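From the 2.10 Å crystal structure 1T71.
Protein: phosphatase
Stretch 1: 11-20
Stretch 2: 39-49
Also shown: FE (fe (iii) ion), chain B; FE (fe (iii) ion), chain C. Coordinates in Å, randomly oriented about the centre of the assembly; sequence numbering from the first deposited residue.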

ATOM      1  N   GLY A  11       3.988   2.811   0.807  1.00 24.27           N
ATOM      2  CA  GLY A  11       2.562   3.053   0.639  1.00 24.09           C
ATOM      3  C   GLY A  11       2.139   3.429  -0.771  1.00 25.49           C
ATOM      4  O   GLY A  11       2.975   3.644  -1.648  1.00 25.94           O
ATOM      5  N   ASP A  12       0.826   3.514  -0.972  1.00 23.87           N
ATOM      6  CA  ASP A  12       0.209   3.834  -2.256  1.00 22.62           C
ATOM      7  C   ASP A  12       1.037   4.676  -3.210  1.00 20.86           C
ATOM      8  O   ASP A  12       1.282   5.856  -2.952  1.00 19.61           O
ATOM      9  CB  ASP A  12      -1.136   4.544  -2.033  1.00 23.51           C
ATOM     10  CG  ASP A  12      -2.121   3.702  -1.246  1.00 27.74           C
ATOM     11  OD1 ASP A  12      -1.719   3.135  -0.200  1.00 26.11           O
ATOM     12  OD2 ASP A  12      -3.297   3.618  -1.666  1.00 25.55           O
ATOM     13  N   VAL A  13       1.448   4.064  -4.322  1.00 22.06           N
ATOM     14  CA  VAL A  13       2.217   4.759  -5.355  1.00 22.24           C
ATOM     15  C   VAL A  13       1.198   5.588  -6.130  1.00 21.76           C
ATOM     16  O   VAL A  13       0.222   5.048  -6.643  1.00 24.32           O
ATOM     17  CB  VAL A  13       2.898   3.770  -6.321  1.00 17.56           C
ATOM     18  CG1 VAL A  13       3.584   4.530  -7.438  1.00 19.77           C
ATOM     19  CG2 VAL A  13       3.908   2.929  -5.573  1.00 16.70           C
ATOM     20  N   TYR A  14       1.427   6.889  -6.236  1.00 22.05           N
ATOM     21  CA  TYR A  14       0.465   7.760  -6.902  1.00 21.88           C
ATOM     22  C   TYR A  14       1.045   8.632  -8.022  1.00 22.73           C
ATOM     23  O   TYR A  14       1.789   9.587  -7.770  1.00 20.55           O
ATOM     24  CB  TYR A  14      -0.196   8.639  -5.827  1.00 23.59           C
ATOM     25  CG  TYR A  14      -1.430   9.407  -6.255  1.00 24.29           C
ATOM     26  CD1 TYR A  14      -1.366  10.396  -7.245  1.00 24.23           C
ATOM     27  CD2 TYR A  14      -2.660   9.166  -5.645  1.00 23.94           C
ATOM     28  CE1 TYR A  14      -2.506  11.127  -7.611  1.00 24.17           C
ATOM     29  CE2 TYR A  14      -3.803   9.886  -6.004  1.00 25.21           C
ATOM     30  CZ  TYR A  14      -3.717  10.861  -6.984  1.00 25.90           C
ATOM     31  OH  TYR A  14      -4.846  11.563  -7.326  1.00 29.31           O
ATOM     32  N   GLY A  15       0.692   8.291  -9.260  1.00 22.12           N
ATOM     33  CA  GLY A  15       1.130   9.058 -10.413  1.00 22.85           C
ATOM     34  C   GLY A  15       2.614   9.129 -10.719  1.00 24.46           C
ATOM     35  O   GLY A  15       3.424   8.369 -10.185  1.00 23.14           O
ATOM     36  N   LYS A  16       2.966  10.065 -11.595  1.00 26.00           N
ATOM     37  CA  LYS A  16       4.351  10.258 -12.008  1.00 26.45           C
ATOM     38  C   LYS A  16       5.213  10.677 -10.825  1.00 24.98           C
ATOM     39  O   LYS A  16       6.356  10.239 -10.691  1.00 24.10           O
ATOM     40  CB  LYS A  16       4.428  11.327 -13.105  1.00 35.21           C
ATOM     41  CG  LYS A  16       5.820  11.507 -13.693  1.00 40.88           C
ATOM     42  CD  LYS A  16       5.858  12.600 -14.761  1.00 43.56           C
ATOM     43  CE  LYS A  16       4.829  12.365 -15.872  1.00 48.68           C
ATOM     44  NZ  LYS A  16       5.008  11.074 -16.610  1.00 50.45           N
ATOM     45  N   ALA A  17       4.665  11.522  -9.959  1.00 22.80           N
ATOM     46  CA  ALA A  17       5.422  11.985  -8.806  1.00 22.43           C
ATOM     47  C   ALA A  17       5.823  10.816  -7.908  1.00 22.28           C
ATOM     48  O   ALA A  17       6.949  10.756  -7.421  1.00 22.18           O
ATOM     49  CB  ALA A  17       4.613  12.995  -8.017  1.00 19.11           C
ATOM     50  N   GLY A  18       4.900   9.889  -7.687  1.00 24.22           N
ATOM     51  CA  GLY A  18       5.218   8.757  -6.840  1.00 25.00           C
ATOM     52  C   GLY A  18       6.243   7.872  -7.520  1.00 25.98           C
ATOM     53  O   GLY A  18       7.208   7.424  -6.900  1.00 24.12           O
ATOM     54  N   ARG A  19       6.029   7.626  -8.805  1.00 27.38           N
ATOM     55  CA  ARG A  19       6.929   6.787  -9.585  1.00 29.76           C
ATOM     56  C   ARG A  19       8.352   7.327  -9.542  1.00 28.34           C
ATOM     57  O   ARG A  19       9.297   6.581  -9.294  1.00 26.77           O
ATOM     58  CB  ARG A  19       6.442   6.700 -11.038  1.00 30.39           C
ATOM     59  CG  ARG A  19       6.008   5.302 -11.452  1.00 34.72           C
ATOM     60  CD  ARG A  19       5.484   5.266 -12.884  1.00 36.05           C
ATOM     61  NE  ARG A  19       4.117   5.766 -12.948  1.00 40.67           N
ATOM     62  CZ  ARG A  19       3.739   6.854 -13.604  1.00 37.76           C
ATOM     63  NH1 ARG A  19       4.624   7.577 -14.272  1.00 36.55           N
ATOM     64  NH2 ARG A  19       2.466   7.220 -13.582  1.00 37.96           N
ATOM     65  N   ASN A  20       8.495   8.629  -9.768  1.00 27.10           N
ATOM     66  CA  ASN A  20       9.808   9.261  -9.773  1.00 28.12           C
ATOM     67  C   ASN A  20      10.553   9.301  -8.447  1.00 27.83           C
ATOM     68  O   ASN A  20      11.761   9.060  -8.408  1.00 27.32           O
ATOM     69  CB  ASN A  20       9.697  10.677 -10.339  1.00 38.15           C
ATOM     70  CG  ASN A  20       9.506  10.680 -11.840  1.00 41.60           C
ATOM     71  OD1 ASN A  20       9.030  11.657 -12.417  1.00 44.45           O
ATOM     72  ND2 ASN A  20       9.890   9.580 -12.487  1.00 40.83           N
TER
HETATM   73 FE    FE B 301      -4.767   4.915  -2.675  1.00 24.94          FE
HETATM   74 FE    FE C 302      -7.457   3.411  -1.934  1.00 27.01          FE
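Stretch 2, residues 39-49: IVNAENTTHGK

The most unusual feature of this contact is a pair of iron(III) ions at one end of it. The chain B ion takes ligands from both stretches: D12 OD2 at 2.2 Å and E43 OE1 at 2.2 Å; the side-chain amide of N44 also reaches this ion. E43 OE1 also binds the chain C ion at 2.2 Å, so one carboxylate oxygen bridges the two metals, and the chain C ion has further ligands elsewhere in the structure. The metal explains why two acceptors can sit close: D12 OD2 and E43 OE1 are 3.3 Å apart without a hydrogen bond, because both are turned onto the same cation. Neither D12 nor E43 points its CA-to-CB bond at the partner stretch; both leave sideways, and their ends come nearer. The rule is that a shared cation can hold together two acidic groups from different segments.

Behind the metal site the two backbones run in the same direction, D12 near N41 (CA to CA 4.8 Å), V13 near A42 (CA to CA 4.7 Å) and Y14 near N44 (CA to CA 4.5 Å). Stretch 1 is extended about D12 and V13 in a weakly bonded strand. Stretch 2 enters as a strand, 39-41, then leaves extended geometry in a type I turn from A42 to T45, closed by T45 N to A42 O at 3.1 Å. The T45 hydroxyl reinforces that turn, with OG1 donating to A42 O at 2.8 Å, and E43 N donates to N41 OD1 at 3.1 Å, so the segment carrying the metal ligand E43 is braced by its own neighbours.

Few backbone hydrogen bonds tie the stretches together. V13 N donates to N41 O at 2.9 Å; two residues on, G15 N donates to N44 O at 3.1 Å. The same carbonyls also receive CA-H contacts, from D12 CA to N41 O at 3.3 Å and from Y14 CA to N44 O at 3.4 Å. The lesson is economy: each acceptor serves two consecutive residues of stretch 1, one through N-H and one through CA-H.

V13 supplies the apolar part, its CG2 lying 4.1 Å from V40 CG2 and its CB 4.4 Å from A42 CB, with T45 OG1 3.5 Å from the same V13 CB.

Further on, stretch 1 turns into a helix that reaches residue 20 and continues, while stretch 2 makes a type I' turn from T46 to K49, closed by K49 N to T46 O at 2.9 Å. Both stretches use glycine here. G15 has a positive phi of 63°, which favours glycine. At G48 a CB would jam against the preceding carbonyl and come 3.3 Å from Y14 OH; with no CB, G48 meets both demands at once, and its CA sits over a face of the Y14 ring, 4.1 Å from the centroid.

From the helix, R19 reaches back with a chi1 of -115°, between wells, and its NH2 donates to T45 O at 3.0 Å, the carbonyl lying at the guanidinium edge. A water oxygen accepts from both R19 NH2 (2.5 Å) and H47 N (3.0 Å), linking the helix to the second turn.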

ATOM      1  N   ILE A  39       8.390  -4.254  -1.036  1.00 27.50           N
ATOM      2  CA  ILE A  39       6.982  -4.462  -1.341  1.00 26.91           C
ATOM      3  C   ILE A  39       6.313  -3.092  -1.402  1.00 27.57           C
ATOM      4  O   ILE A  39       6.627  -2.207  -0.597  1.00 27.35           O
ATOM      5  CB  ILE A  39       6.299  -5.294  -0.233  1.00 26.63           C
ATOM      6  CG1 ILE A  39       7.138  -6.538   0.073  1.00 26.37           C
ATOM      7  CG2 ILE A  39       4.885  -5.690  -0.661  1.00 24.48           C
ATOM      8  CD1 ILE A  39       6.642  -7.337   1.257  1.00 26.67           C
ATOM      9  N   VAL A  40       5.412  -2.899  -2.357  1.00 23.41           N
ATOM     10  CA  VAL A  40       4.723  -1.619  -2.454  1.00 22.65           C
ATOM     11  C   VAL A  40       3.281  -1.787  -2.887  1.00 22.25           C
ATOM     12  O   VAL A  40       2.936  -2.734  -3.585  1.00 21.79           O
ATOM     13  CB  VAL A  40       5.415  -0.652  -3.453  1.00 26.58           C
ATOM     14  CG1 VAL A  40       6.928  -0.696  -3.255  1.00 26.02           C
ATOM     15  CG2 VAL A  40       5.040  -1.002  -4.893  1.00 25.76           C
ATOM     16  N   ASN A  41       2.432  -0.876  -2.428  1.00 22.40           N
ATOM     17  CA  ASN A  41       1.032  -0.876  -2.824  1.00 21.54           C
ATOM     18  C   ASN A  41       1.077   0.093  -4.006  1.00 21.23           C
ATOM     19  O   ASN A  41       1.527   1.229  -3.856  1.00 20.06           O
ATOM     20  CB  ASN A  41       0.150  -0.319  -1.704  1.00 22.26           C
ATOM     21  CG  ASN A  41      -1.313  -0.280  -2.086  1.00 22.46           C
ATOM     22  OD1 ASN A  41      -1.681   0.310  -3.100  1.00 22.19           O
ATOM     23  ND2 ASN A  41      -2.160  -0.914  -1.275  1.00 22.39           N
ATOM     24  N   ALA A  42       0.633  -0.356  -5.177  1.00 20.67           N
ATOM     25  CA  ALA A  42       0.677   0.470  -6.385  1.00 21.47           C
ATOM     26  C   ALA A  42      -0.690   0.798  -6.968  1.00 20.87           C
ATOM     27  O   ALA A  42      -0.810   1.102  -8.156  1.00 20.49           O
ATOM     28  CB  ALA A  42       1.532  -0.232  -7.445  1.00 20.38           C
ATOM     29  N   GLU A  43      -1.715   0.777  -6.126  1.00 23.08           N
ATOM     30  CA  GLU A  43      -3.078   1.024  -6.583  1.00 24.04           C
ATOM     31  C   GLU A  43      -3.387   2.360  -7.264  1.00 24.86           C
ATOM     32  O   GLU A  43      -4.423   2.478  -7.915  1.00 27.39           O
ATOM     33  CB  GLU A  43      -4.062   0.825  -5.428  1.00 21.32           C
ATOM     34  CG  GLU A  43      -4.225   2.036  -4.540  1.00 19.97           C
ATOM     35  CD  GLU A  43      -5.672   2.273  -4.169  1.00 23.09           C
ATOM     36  OE1 GLU A  43      -5.952   3.325  -3.571  1.00 20.15           O
ATOM     37  OE2 GLU A  43      -6.528   1.410  -4.479  1.00 24.04           O
ATOM     38  N   ASN A  44      -2.522   3.362  -7.107  1.00 22.82           N
ATOM     39  CA  ASN A  44      -2.746   4.678  -7.725  1.00 21.53           C
ATOM     40  C   ASN A  44      -1.662   5.039  -8.744  1.00 22.10           C
ATOM     41  O   ASN A  44      -1.570   6.184  -9.182  1.00 18.70           O
ATOM     42  CB  ASN A  44      -2.768   5.769  -6.648  1.00 23.44           C
ATOM     43  CG  ASN A  44      -3.966   5.657  -5.718  1.00 24.72           C
ATOM     44  OD1 ASN A  44      -5.093   5.972  -6.097  1.00 26.34           O
ATOM     45  ND2 ASN A  44      -3.726   5.202  -4.500  1.00 20.64           N
ATOM     46  N   THR A  45      -0.844   4.064  -9.123  1.00 24.69           N
ATOM     47  CA  THR A  45       0.257   4.312 -10.037  1.00 23.77           C
ATOM     48  C   THR A  45      -0.028   5.050 -11.346  1.00 25.01           C
ATOM     49  O   THR A  45       0.570   6.096 -11.605  1.00 26.86           O
ATOM     50  CB  THR A  45       0.991   2.998 -10.369  1.00 19.69           C
ATOM     51  OG1 THR A  45       1.466   2.393  -9.159  1.00 19.13           O
ATOM     52  CG2 THR A  45       2.180   3.276 -11.285  1.00 13.67           C
ATOM     53  N   THR A  46      -0.930   4.518 -12.165  1.00 22.69           N
ATOM     54  CA  THR A  46      -1.242   5.109 -13.466  1.00 23.24           C
ATOM     55  C   THR A  46      -2.354   6.166 -13.444  1.00 24.19           C
ATOM     56  O   THR A  46      -3.534   5.847 -13.278  1.00 23.02           O
ATOM     57  CB  THR A  46      -1.605   3.990 -14.450  1.00 28.30           C
ATOM     58  OG1 THR A  46      -0.542   3.025 -14.461  1.00 28.57           O
ATOM     59  CG2 THR A  46      -1.816   4.543 -15.860  1.00 27.21           C
ATOM     60  N   HIS A  47      -1.963   7.423 -13.635  1.00 26.42           N
ATOM     61  CA  HIS A  47      -2.898   8.548 -13.612  1.00 27.40           C
ATOM     62  C   HIS A  47      -3.749   8.572 -12.340  1.00 26.80           C
ATOM     63  O   HIS A  47      -4.921   8.959 -12.359  1.00 26.64           O
ATOM     64  CB  HIS A  47      -3.793   8.532 -14.857  1.00 30.94           C
ATOM     65  CG  HIS A  47      -3.042   8.755 -16.132  1.00 33.09           C
ATOM     66  ND1 HIS A  47      -2.717   7.732 -16.997  1.00 35.45           N
ATOM     67  CD2 HIS A  47      -2.498   9.876 -16.658  1.00 34.77           C
ATOM     68  CE1 HIS A  47      -2.004   8.213 -18.000  1.00 34.69           C
ATOM     69  NE2 HIS A  47      -1.856   9.512 -17.817  1.00 38.02           N
ATOM     70  N   GLY A  48      -3.141   8.153 -11.232  1.00 24.58           N
ATOM     71  CA  GLY A  48      -3.828   8.154  -9.954  1.00 24.01           C
ATOM     72  C   GLY A  48      -4.726   6.961  -9.690  1.00 25.18           C
ATOM     73  O   GLY A  48      -5.273   6.841  -8.590  1.00 23.83           O
ATOM     74  N   LYS A  49      -4.885   6.082 -10.679  1.00 21.04           N
ATOM     75  CA  LYS A  49      -5.738   4.909 -10.514  1.00 24.23           C
ATOM     76  C   LYS A  49      -5.303   3.693 -11.324  1.00 23.08           C
ATOM     77  O   LYS A  49      -5.186   3.752 -12.552  1.00 22.51           O
ATOM     78  CB  LYS A  49      -7.188   5.250 -10.880  1.00 32.70           C
ATOM     79  CG  LYS A  49      -7.821   6.292  -9.974  1.00 36.86           C
ATOM     80  CD  LYS A  49      -9.291   6.498 -10.293  1.00 40.45           C
ATOM     81  CE  LYS A  49      -9.482   6.958 -11.720  1.00 43.27           C
ATOM     82  NZ  LYS A  49     -10.923   7.121 -12.066  1.00 46.89           N
TER
HETATM   83  O   HOH W   1       0.623   8.482 -14.713  1.00 14.90           O